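Local coordinates for putative polyprenyl synthetase (Streptomyces coelicolor, PDB 3NF2), which probably acts as a magnesium-dependent prenyltransferase that condenses isoprenoid diphosphates into longer polyprenyl chains, as in the FPP/GGPP synthase family, at residues A[65-70]-A[329-334]; A[141-146]-A[201-206]; A[145-150]-A[208-213]; A[160-165]-A[181-186]. All coordinates share one frame; numbering follows the deposited sequence. Where two conformers were deposited one is given.

Interaction 1: A[65-70]-A[329-334]; sequences SAEVTG and RDRFTA
The C-terminal helix 326-339 is fastened to the end of helix 57-67 through Phe-332, whose ring reaches Ser-65 and Val-68, and through an ion pair between Arg-331 and Glu-67. Phe-332 points its far end at the other helix: CZ comes to 3.7 Å from Ser-65 N and 3.8 Å from Ser-65 CA, the latter at the ring edge and in its plane. Val-68 adds one methyl, CG2 lying 3.6 Å from Phe-332 CE1. That branch stands beside the backbone N while CG1 is anti to it (chi1 169°). In this all-helical isoprenoid synthase fold the same ring also meets Leu-61 and Leu-64 of helix 57-67, Leu-319 of helix 300-319 and, nearly perpendicular, the ring of Tyr-212. Replacing Phe-332 by an alanine would probably open a gap beside Val-68 and leave the Tyr-212 ring without its perpendicular partner. The ion pair is made beside the ring. Arg-331, extended from CG to NE, brings NH2 to 3.3 Å from Glu-67 OE1, which sits at the guanidinium edge, while the carboxylate is turned 36° from the guanidinium plane. Glu-67 OE1 is gripped more firmly by Arg-11, so two arginines gather round one carboxylate. The Ser-65 hydroxyl is spent elsewhere, on Ser-192 O and Ala-196 N.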
# COMPACT_ATOMS: atom_id res chain seq x y z
N SER A 65 -3.92 16.34 20.09
CA SER A 65 -2.53 15.95 20.29
C SER A 65 -1.57 17.11 20.09
O SER A 65 -0.57 17.21 20.80
CB SER A 65 -2.17 14.80 19.35
OG SER A 65 -0.90 14.25 19.67
N ALA A 66 -1.87 17.98 19.12
CA ALA A 66 -1.05 19.15 18.83
C ALA A 66 -1.05 20.16 19.98
O ALA A 66 -0.01 20.75 20.30
CB ALA A 66 -1.50 19.79 17.52
N GLU A 67 -2.21 20.32 20.61
CA GLU A 67 -2.39 21.25 21.75
C GLU A 67 -1.56 20.93 22.99
O GLU A 67 -1.32 21.82 23.81
CB GLU A 67 -3.86 21.33 22.13
CG GLU A 67 -4.73 21.93 21.07
CD GLU A 67 -6.19 21.88 21.43
OE1 GLU A 67 -6.80 22.95 21.61
OE2 GLU A 67 -6.73 20.76 21.56
N VAL A 68 -1.15 19.67 23.13
CA VAL A 68 -0.27 19.19 24.21
C VAL A 68 1.03 20.00 24.29
O VAL A 68 1.51 20.32 25.39
CB VAL A 68 0.02 17.66 24.05
CG1 VAL A 68 1.14 17.16 24.97
CG2 VAL A 68 -1.25 16.86 24.29
N THR A 69 1.60 20.34 23.14
CA THR A 69 2.81 21.15 23.09
C THR A 69 2.50 22.65 23.19
O THR A 69 3.40 23.45 23.41
CB THR A 69 3.61 20.90 21.80
OG1 THR A 69 2.75 21.07 20.66
CG2 THR A 69 4.18 19.50 21.78
N GLY A 70 1.23 23.00 23.03
CA GLY A 70 0.80 24.40 23.04
C GLY A 70 0.48 24.96 21.66
O GLY A 70 -0.02 26.08 21.54
N ARG A 329 -5.50 17.88 28.86
CA ARG A 329 -5.66 16.63 29.61
C ARG A 329 -7.13 16.32 29.89
O ARG A 329 -7.56 15.18 29.71
CB ARG A 329 -4.86 16.67 30.91
CG ARG A 329 -4.70 15.31 31.58
CD ARG A 329 -3.99 15.41 32.92
NE ARG A 329 -2.55 15.58 32.77
CZ ARG A 329 -1.95 16.76 32.60
NH1 ARG A 329 -2.68 17.87 32.54
NH2 ARG A 329 -0.64 16.83 32.47
N ASP A 330 -7.89 17.33 30.29
CA ASP A 330 -9.34 17.20 30.52
C ASP A 330 -10.08 16.77 29.26
O ASP A 330 -11.01 15.97 29.32
CB ASP A 330 -9.93 18.53 31.03
CG ASP A 330 -9.89 18.66 32.56
OD1 ASP A 330 -10.78 19.34 33.11
OD2 ASP A 330 -8.99 18.08 33.21
N ARG A 331 -9.65 17.32 28.12
CA ARG A 331 -10.26 16.99 26.84
C ARG A 331 -9.94 15.55 26.42
O ARG A 331 -10.82 14.83 25.93
CB ARG A 331 -9.84 18.01 25.77
CG ARG A 331 -10.69 19.28 25.78
CD ARG A 331 -10.10 20.37 24.90
NE ARG A 331 -11.13 21.33 24.48
CZ ARG A 331 -10.91 22.38 23.68
NH1 ARG A 331 -11.92 23.18 23.35
NH2 ARG A 331 -9.69 22.63 23.22
N PHE A 332 -8.70 15.12 26.65
CA PHE A 332 -8.28 13.74 26.39
C PHE A 332 -9.02 12.73 27.28
O PHE A 332 -9.36 11.63 26.84
CB PHE A 332 -6.78 13.61 26.62
CG PHE A 332 -5.94 13.85 25.40
CD1 PHE A 332 -5.31 15.07 25.21
CD2 PHE A 332 -5.76 12.85 24.46
CE1 PHE A 332 -4.52 15.28 24.09
CE2 PHE A 332 -4.96 13.05 23.34
CZ PHE A 332 -4.35 14.27 23.15
N THR A 333 -9.23 13.12 28.53
CA THR A 333 -9.98 12.33 29.51
C THR A 333 -11.45 12.13 29.10
O THR A 333 -12.00 11.05 29.27
CB THR A 333 -9.86 12.97 30.92
OG1 THR A 333 -8.52 12.77 31.42
CG2 THR A 333 -10.88 12.41 31.93
N ALA A 334 -12.07 13.16 28.53
CA ALA A 334 -13.48 13.10 28.15
C ALA A 334 -13.76 12.25 26.92
O ALA A 334 -14.84 11.66 26.80
CB ALA A 334 -14.05 14.50 27.97

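Interaction 2: A[141-146]-A[201-206]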
# COMPACT_ATOMS: atom_id res chain seq x y z
N ALA A 141 7.86 16.35 10.79
CA ALA A 141 7.11 15.63 9.77
C ALA A 141 7.69 14.25 9.46
O ALA A 141 6.95 13.33 9.12
CB ALA A 141 7.03 16.47 8.51
N GLY A 142 9.01 14.12 9.56
CA GLY A 142 9.69 12.86 9.33
C GLY A 142 9.41 11.90 10.48
O GLY A 142 9.18 10.70 10.28
N ARG A 143 9.42 12.46 11.68
CA ARG A 143 9.14 11.70 12.89
C ARG A 143 7.67 11.28 12.96
O ARG A 143 7.35 10.19 13.41
CB ARG A 143 9.56 12.50 14.12
CG ARG A 143 11.03 12.32 14.51
CD ARG A 143 11.55 13.51 15.32
NE ARG A 143 10.50 14.14 16.10
CZ ARG A 143 10.54 15.39 16.57
NH1 ARG A 143 11.61 16.17 16.34
NH2 ARG A 143 9.51 15.87 17.27
N ALA A 144 6.79 12.16 12.49
CA ALA A 144 5.36 11.87 12.42
C ALA A 144 5.06 10.75 11.41
O ALA A 144 4.17 9.93 11.66
CB ALA A 144 4.59 13.13 12.08
N THR A 145 5.79 10.73 10.29
CA THR A 145 5.66 9.66 9.29
C THR A 145 6.16 8.32 9.84
O THR A 145 5.60 7.27 9.52
CB THR A 145 6.40 10.00 7.96
OG1 THR A 145 6.14 11.36 7.58
CG2 THR A 145 5.95 9.08 6.81
N ARG A 146 7.19 8.37 10.69
CA ARG A 146 7.73 7.21 11.40
C ARG A 146 6.65 6.54 12.26
O ARG A 146 6.54 5.31 12.30
CB ARG A 146 8.91 7.65 12.28
CG ARG A 146 9.48 6.61 13.23
CD ARG A 146 10.84 6.14 12.77
NE ARG A 146 11.30 4.97 13.51
CZ ARG A 146 12.22 4.99 14.47
NH1 ARG A 146 12.79 6.14 14.83
NH2 ARG A 146 12.58 3.87 15.08
N ALA A 201 7.10 17.87 20.14
CA ALA A 201 7.29 17.03 21.34
C ALA A 201 8.42 16.00 21.20
O ALA A 201 8.63 15.46 20.11
CB ALA A 201 5.99 16.32 21.69
N ASP A 202 9.13 15.73 22.31
CA ASP A 202 10.26 14.78 22.31
C ASP A 202 9.76 13.34 22.25
O ASP A 202 8.57 13.07 22.45
CB ASP A 202 11.18 15.00 23.53
CG ASP A 202 12.58 14.37 23.35
OD1 ASP A 202 12.98 13.54 24.18
OD2 ASP A 202 13.26 14.71 22.36
N GLU A 203 10.69 12.42 22.00
CA GLU A 203 10.39 11.00 21.79
C GLU A 203 9.72 10.32 22.98
O GLU A 203 8.99 9.34 22.80
CB GLU A 203 11.66 10.26 21.35
CG GLU A 203 11.52 9.47 20.02
CD GLU A 203 11.29 10.36 18.78
OE1 GLU A 203 11.79 11.51 18.75
OE2 GLU A 203 10.61 9.91 17.83
N ARG A 204 9.94 10.84 24.19
CA ARG A 204 9.32 10.30 25.40
C ARG A 204 7.88 10.78 25.64
O ARG A 204 7.04 10.00 26.10
CB ARG A 204 10.19 10.57 26.64
CG ARG A 204 11.42 9.66 26.75
CD ARG A 204 12.00 9.63 28.17
NE ARG A 204 11.11 8.96 29.13
CZ ARG A 204 10.35 9.59 30.03
NH1 ARG A 204 9.57 8.89 30.85
NH2 ARG A 204 10.37 10.92 30.12
N THR A 205 7.61 12.03 25.34
CA THR A 205 6.27 12.54 25.47
C THR A 205 5.37 11.82 24.49
O THR A 205 4.24 11.51 24.79
CB THR A 205 6.23 14.02 25.14
OG1 THR A 205 7.28 14.70 25.82
CG2 THR A 205 4.93 14.61 25.52
N ALA A 206 5.86 11.60 23.29
CA ALA A 206 5.07 10.97 22.26
C ALA A 206 4.70 9.52 22.54
O ALA A 206 3.57 9.13 22.37
CB ALA A 206 5.78 11.10 20.96
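Arg-143 carries this contact, reaching from helix 139-165 to both Ala-201 and Glu-203 where helix 203-230 begins, two neighbours in the helical bundle of the isoprenoid synthase fold. NH2 of Arg-143 lies 3.0 Å from Ala-201 O, yet the angle is poor, so the contact is close but not a hydrogen bond. Its NE is 4.0 Å from Glu-203 OE1, a long salt bridge; OE1 sits far off the guanidinium plane, so the pairing rests on charge alone, and the two flat groups are 83° apart. A sharp bend at chi3 (30°) folds the guanidinium round toward Ala-201, while Glu-203 bends at chi2 to bring its carboxylate back over the arginine chain, with OE2 4.1 Å from Arg-143 CG. With a leucine in place of Arg-143, Glu-203 OE1 and the Ala-201 carbonyl would probably lose the positive charge that now lies near both. Further out, Glu-203 OE2 is held by a salt bridge to Arg-147, one turn along the same helix as Arg-143. The Arg-143 side chain also rests on Val-197 of helix 173-198, and Ala-201 packs on Thr-69. Behind the contact, Thr-145 packs on Leu-134 of the second subunit, its OG1 donating to Ala-141 O at 2.6 Å, a carbonyl that also accepts from Thr-145 N.

Interaction 3: A[145-150]-A[208-213]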
# COMPACT_ATOMS: atom_id res chain seq x y z
N THR A 145 5.79 10.73 10.29
CA THR A 145 5.66 9.66 9.29
C THR A 145 6.16 8.32 9.84
O THR A 145 5.60 7.27 9.52
CB THR A 145 6.40 10.00 7.96
OG1 THR A 145 6.14 11.36 7.58
CG2 THR A 145 5.95 9.08 6.81
N ARG A 146 7.19 8.37 10.69
CA ARG A 146 7.73 7.21 11.40
C ARG A 146 6.65 6.54 12.26
O ARG A 146 6.54 5.31 12.30
CB ARG A 146 8.91 7.65 12.28
CG ARG A 146 9.48 6.61 13.23
CD ARG A 146 10.84 6.14 12.77
NE ARG A 146 11.30 4.97 13.51
CZ ARG A 146 12.22 4.99 14.47
NH1 ARG A 146 12.79 6.14 14.83
NH2 ARG A 146 12.58 3.87 15.08
N ARG A 147 5.85 7.37 12.93
CA ARG A 147 4.76 6.92 13.78
C ARG A 147 3.63 6.34 12.95
O ARG A 147 2.97 5.39 13.37
CB ARG A 147 4.20 8.08 14.61
CG ARG A 147 5.20 8.82 15.47
CD ARG A 147 5.44 8.13 16.78
NE ARG A 147 6.59 8.68 17.47
CZ ARG A 147 6.89 8.42 18.74
NH1 ARG A 147 6.10 7.63 19.46
NH2 ARG A 147 7.97 8.97 19.29
N LEU A 148 3.39 6.94 11.79
CA LEU A 148 2.34 6.49 10.88
C LEU A 148 2.69 5.12 10.33
O LEU A 148 1.83 4.25 10.22
CB LEU A 148 2.16 7.48 9.73
CG LEU A 148 0.89 7.33 8.86
CD1 LEU A 148 -0.33 7.92 9.55
CD2 LEU A 148 1.10 7.95 7.51
N THR A 149 3.97 4.94 10.00
CA THR A 149 4.49 3.70 9.46
C THR A 149 4.36 2.53 10.44
O THR A 149 3.98 1.44 10.05
CB THR A 149 5.96 3.86 9.00
OG1 THR A 149 6.04 4.97 8.10
CG2 THR A 149 6.50 2.58 8.30
N LYS A 150 4.67 2.78 11.71
CA LYS A 150 4.54 1.78 12.76
C LYS A 150 3.09 1.31 12.86
O LYS A 150 2.83 0.10 12.91
CB LYS A 150 5.03 2.35 14.10
CG LYS A 150 4.84 1.41 15.30
CD LYS A 150 5.36 1.99 16.60
CE LYS A 150 5.12 1.04 17.76
NZ LYS A 150 6.09 1.26 18.87
N THR A 208 4.36 8.12 25.28
CA THR A 208 3.40 8.04 26.33
C THR A 208 2.01 8.28 25.83
O THR A 208 1.09 7.62 26.20
CB THR A 208 3.79 8.94 27.49
OG1 THR A 208 5.01 8.45 28.04
CG2 THR A 208 2.76 8.92 28.54
N LEU A 209 1.87 9.22 24.95
CA LEU A 209 0.57 9.52 24.33
C LEU A 209 0.10 8.36 23.46
O LEU A 209 -1.09 8.13 23.32
CB LEU A 209 0.65 10.79 23.48
CG LEU A 209 0.82 12.14 24.17
CD1 LEU A 209 1.54 13.08 23.23
CD2 LEU A 209 -0.53 12.72 24.58
N GLU A 210 1.07 7.66 22.89
CA GLU A 210 0.86 6.43 22.16
C GLU A 210 0.28 5.34 23.08
O GLU A 210 -0.69 4.66 22.72
CB GLU A 210 2.20 5.99 21.57
CG GLU A 210 2.16 4.96 20.48
CD GLU A 210 3.50 4.82 19.79
OE1 GLU A 210 4.24 3.86 20.10
OE2 GLU A 210 3.81 5.68 18.93
N LYS A 211 0.84 5.21 24.28
CA LYS A 211 0.34 4.27 25.28
C LYS A 211 -1.10 4.59 25.71
O LYS A 211 -1.92 3.68 25.87
CB LYS A 211 1.28 4.20 26.48
CG LYS A 211 2.56 3.40 26.20
CD LYS A 211 3.71 3.72 27.16
CE LYS A 211 4.96 2.90 26.81
NZ LYS A 211 6.22 3.49 27.36
N TYR A 212 -1.41 5.87 25.84
CA TYR A 212 -2.77 6.30 26.07
C TYR A 212 -3.69 5.85 24.93
O TYR A 212 -4.77 5.32 25.18
CB TYR A 212 -2.82 7.83 26.25
CG TYR A 212 -4.17 8.43 25.94
CD1 TYR A 212 -4.45 8.97 24.69
CD2 TYR A 212 -5.17 8.47 26.91
CE1 TYR A 212 -5.70 9.49 24.39
CE2 TYR A 212 -6.43 9.01 26.63
CZ TYR A 212 -6.69 9.53 25.37
OH TYR A 212 -7.93 10.07 25.08
N GLY A 213 -3.25 6.08 23.69
CA GLY A 213 -4.11 5.87 22.54
C GLY A 213 -4.35 4.41 22.25
O GLY A 213 -5.47 4.02 21.94
O HOH W 1 2.25 5.30 15.93
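Glu-210 faces Arg-147 and Lys-150 across the gap between two helices, and the three charges form a salt-bridge network on the protein surface. The first ionic link joins NH1 of Arg-147 to Glu-210 OE2 at 3.1 Å, a hydrogen bond with an N-H...O angle of 151°. The oxygen lies at the edge of the guanidinium, close to its plane, but the nitrogen approaches from above the carboxylate plane, 53° out of it. The second link is weaker: Lys-150 NZ reaches Glu-210 OE1 at 3.4 Å. Each carboxylate oxygen thus has its own basic partner. Reach explains this division. Glu-210 and Lys-150 both run extended beyond CG, whereas Arg-147 bends at chi2 (-83°) and swings its guanidinium across to the carboxylate, CD lying alongside Glu-210 OE2 at 3.6 Å. NH1 of Arg-147 has a stronger partner in Asp-207, one turn before Glu-210, and its NH2 pairs with Glu-203, so Glu-203, Asp-207 and Glu-210 of helix 203-230 gather round one arginine.

Water-mediated bonding adds a further link. A water donates to Arg-147 O at 2.7 Å and, weakly, to Glu-210 OE2, joining the backbone of one helix to the side chain of the other.

Helix 173-198 packs against helix 203-230, with Ala-189 touching Glu-210 and Ser-193 and Ala-196 touching Leu-209. On other sides, Leu-148 packs on helix 77-98, Tyr-212 on helix 300-319, and Thr-149 on Ala-127 of the second subunit.

Interaction 4: A[160-165]-A[181-186]. With SO4 (sulfate ion), chain D.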
# COMPACT_ATOMS: atom_id res chain seq x y z
N ALA A 160 -3.13 -9.80 8.79
CA ALA A 160 -2.45 -11.09 8.63
C ALA A 160 -2.92 -12.08 9.68
O ALA A 160 -3.19 -13.25 9.38
CB ALA A 160 -0.92 -10.94 8.69
N GLN A 161 -3.01 -11.60 10.92
CA GLN A 161 -3.54 -12.39 12.02
C GLN A 161 -4.98 -12.82 11.72
O GLN A 161 -5.33 -13.99 11.91
CB GLN A 161 -3.42 -11.62 13.34
CG GLN A 161 -1.98 -11.61 13.87
CD GLN A 161 -1.62 -10.42 14.77
OE1 GLN A 161 -2.46 -9.59 15.14
NE2 GLN A 161 -0.34 -10.34 15.13
N ASP A 162 -5.80 -11.89 11.24
CA ASP A 162 -7.19 -12.20 10.90
C ASP A 162 -7.28 -13.35 9.90
O ASP A 162 -7.95 -14.35 10.16
CB ASP A 162 -7.92 -10.96 10.38
CG ASP A 162 -9.41 -11.16 10.30
OD1 ASP A 162 -10.12 -10.63 11.18
OD2 ASP A 162 -9.89 -11.86 9.38
N ILE A 163 -6.58 -13.20 8.77
CA ILE A 163 -6.47 -14.25 7.75
C ILE A 163 -5.91 -15.58 8.32
O ILE A 163 -6.42 -16.66 8.02
CB ILE A 163 -5.64 -13.76 6.53
CG1 ILE A 163 -6.31 -12.54 5.89
CG2 ILE A 163 -5.45 -14.87 5.49
CD1 ILE A 163 -5.44 -11.81 4.89
N SER A 164 -4.88 -15.49 9.15
CA SER A 164 -4.24 -16.65 9.78
C SER A 164 -5.17 -17.44 10.71
O SER A 164 -4.95 -18.63 10.91
CB SER A 164 -3.00 -16.20 10.55
OG SER A 164 -2.26 -17.31 11.02
N TYR A 165 -6.19 -16.78 11.25
CA TYR A 165 -7.13 -17.44 12.18
C TYR A 165 -8.49 -17.77 11.57
O TYR A 165 -9.34 -18.35 12.24
CB TYR A 165 -7.36 -16.60 13.45
CG TYR A 165 -6.12 -16.17 14.22
CD1 TYR A 165 -5.04 -17.04 14.40
CD2 TYR A 165 -6.05 -14.92 14.82
CE1 TYR A 165 -3.91 -16.65 15.11
CE2 TYR A 165 -4.93 -14.51 15.53
CZ TYR A 165 -3.86 -15.38 15.68
OH TYR A 165 -2.75 -14.97 16.39
N GLY A 181 -5.34 -5.09 19.22
CA GLY A 181 -4.35 -4.04 19.43
C GLY A 181 -3.76 -3.59 18.12
O GLY A 181 -3.53 -2.40 17.91
N ASN A 182 -3.46 -4.52 17.25
CA ASN A 182 -3.00 -4.18 15.93
C ASN A 182 -4.05 -3.49 15.09
O ASN A 182 -3.80 -2.51 14.47
CB ASN A 182 -2.50 -5.42 15.21
CG ASN A 182 -1.12 -5.83 15.62
OD1 ASN A 182 -0.30 -5.01 15.96
ND2 ASN A 182 -0.87 -7.09 15.58
N LYS A 183 -5.24 -4.04 15.10
CA LYS A 183 -6.35 -3.55 14.32
C LYS A 183 -6.90 -2.21 14.72
O LYS A 183 -7.27 -1.43 13.90
CB LYS A 183 -7.48 -4.55 14.29
CG LYS A 183 -7.34 -5.67 13.32
CD LYS A 183 -8.65 -6.37 13.14
CE LYS A 183 -8.51 -7.75 12.55
NZ LYS A 183 -9.78 -8.52 12.57
N THR A 184 -7.02 -1.98 16.01
CA THR A 184 -7.66 -0.78 16.43
C THR A 184 -6.76 0.07 17.24
O THR A 184 -6.71 1.23 17.07
CB THR A 184 -8.91 -1.09 17.19
OG1 THR A 184 -9.78 -1.78 16.32
CG2 THR A 184 -9.58 0.15 17.60
N GLY A 185 -6.03 -0.56 18.13
CA GLY A 185 -5.17 0.16 19.02
C GLY A 185 -4.04 0.95 18.41
O GLY A 185 -3.79 2.04 18.82
N ALA A 186 -3.38 0.39 17.43
CA ALA A 186 -2.22 0.99 16.84
C ALA A 186 -2.48 2.31 16.17
O ALA A 186 -1.68 3.17 16.21
CB ALA A 186 -1.59 0.06 15.90
S SO4 D . -12.61 -7.48 10.78
O1 SO4 D . -11.24 -7.25 10.33
O2 SO4 D . -13.34 -6.21 10.78
O3 SO4 D . -13.27 -8.42 9.87
O4 SO4 D . -12.59 -8.04 12.12
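Lys-183 meets Asp-162 across two successive helices, and its chain can be followed from root to tip. From CB, CG sets off anti to the carbonyl carbon (chi1 -80°), and the remainder runs extended toward helix 139-165 and a bound sulfate. CD lies 3.9 Å from sulfate O1. CE is 3.6 Å from both that oxygen and Asp-162 OD1. NZ gives hydrogen bonds to sulfate O4 at 2.9 Å and O1 at 3.0 Å, and a salt bridge to Asp-162 OD1, met on the anti side of the carboxylate; the 2.5 Å separation is unusually short and its exact value doubtful. The Lys-Thr pair 183-184 resembles the family motif that holds the allylic diphosphate in relatives, so the sulfate, probably from the crystallisation liquor, may mark a phosphate position. Beside it, Asn-182 ND2 donates to Gln-161 OE1 at 3.0 Å, fairly straight at the hydrogen (155°) but well to the side of the acceptor's C=O direction (104°). Helices 139-165 and 173-198 run in opposite directions here; Thr-184 OG1 bonds to Gln-221 of helix 203-230, while Ala-160 and Ile-163 pack on Leu-120 of the second subunit.

In the fold
From the N terminus, helix 57-67 opens the longest loop, which interaction 1 closes only at helix 326-339; the other three contacts lie within it. Helix 139-165 then supplies one side of all three. Interaction 4 closes the shortest loop, of 15 intervening residues, between helices 139-165 and 173-198. Interactions 2 and 3 start from overlapping segments and reach on to helix 203-230, enclosing interaction 4 along the chain, and their centres are about 8 Å apart. Interaction 1 joins this group through Thr-69 against Ala-201 and a probable hydrogen bond from Tyr-212 OH to Phe-332 O. Interaction 4 touches none of the others, though its nearest atoms are about 4 Å from those of interaction 3.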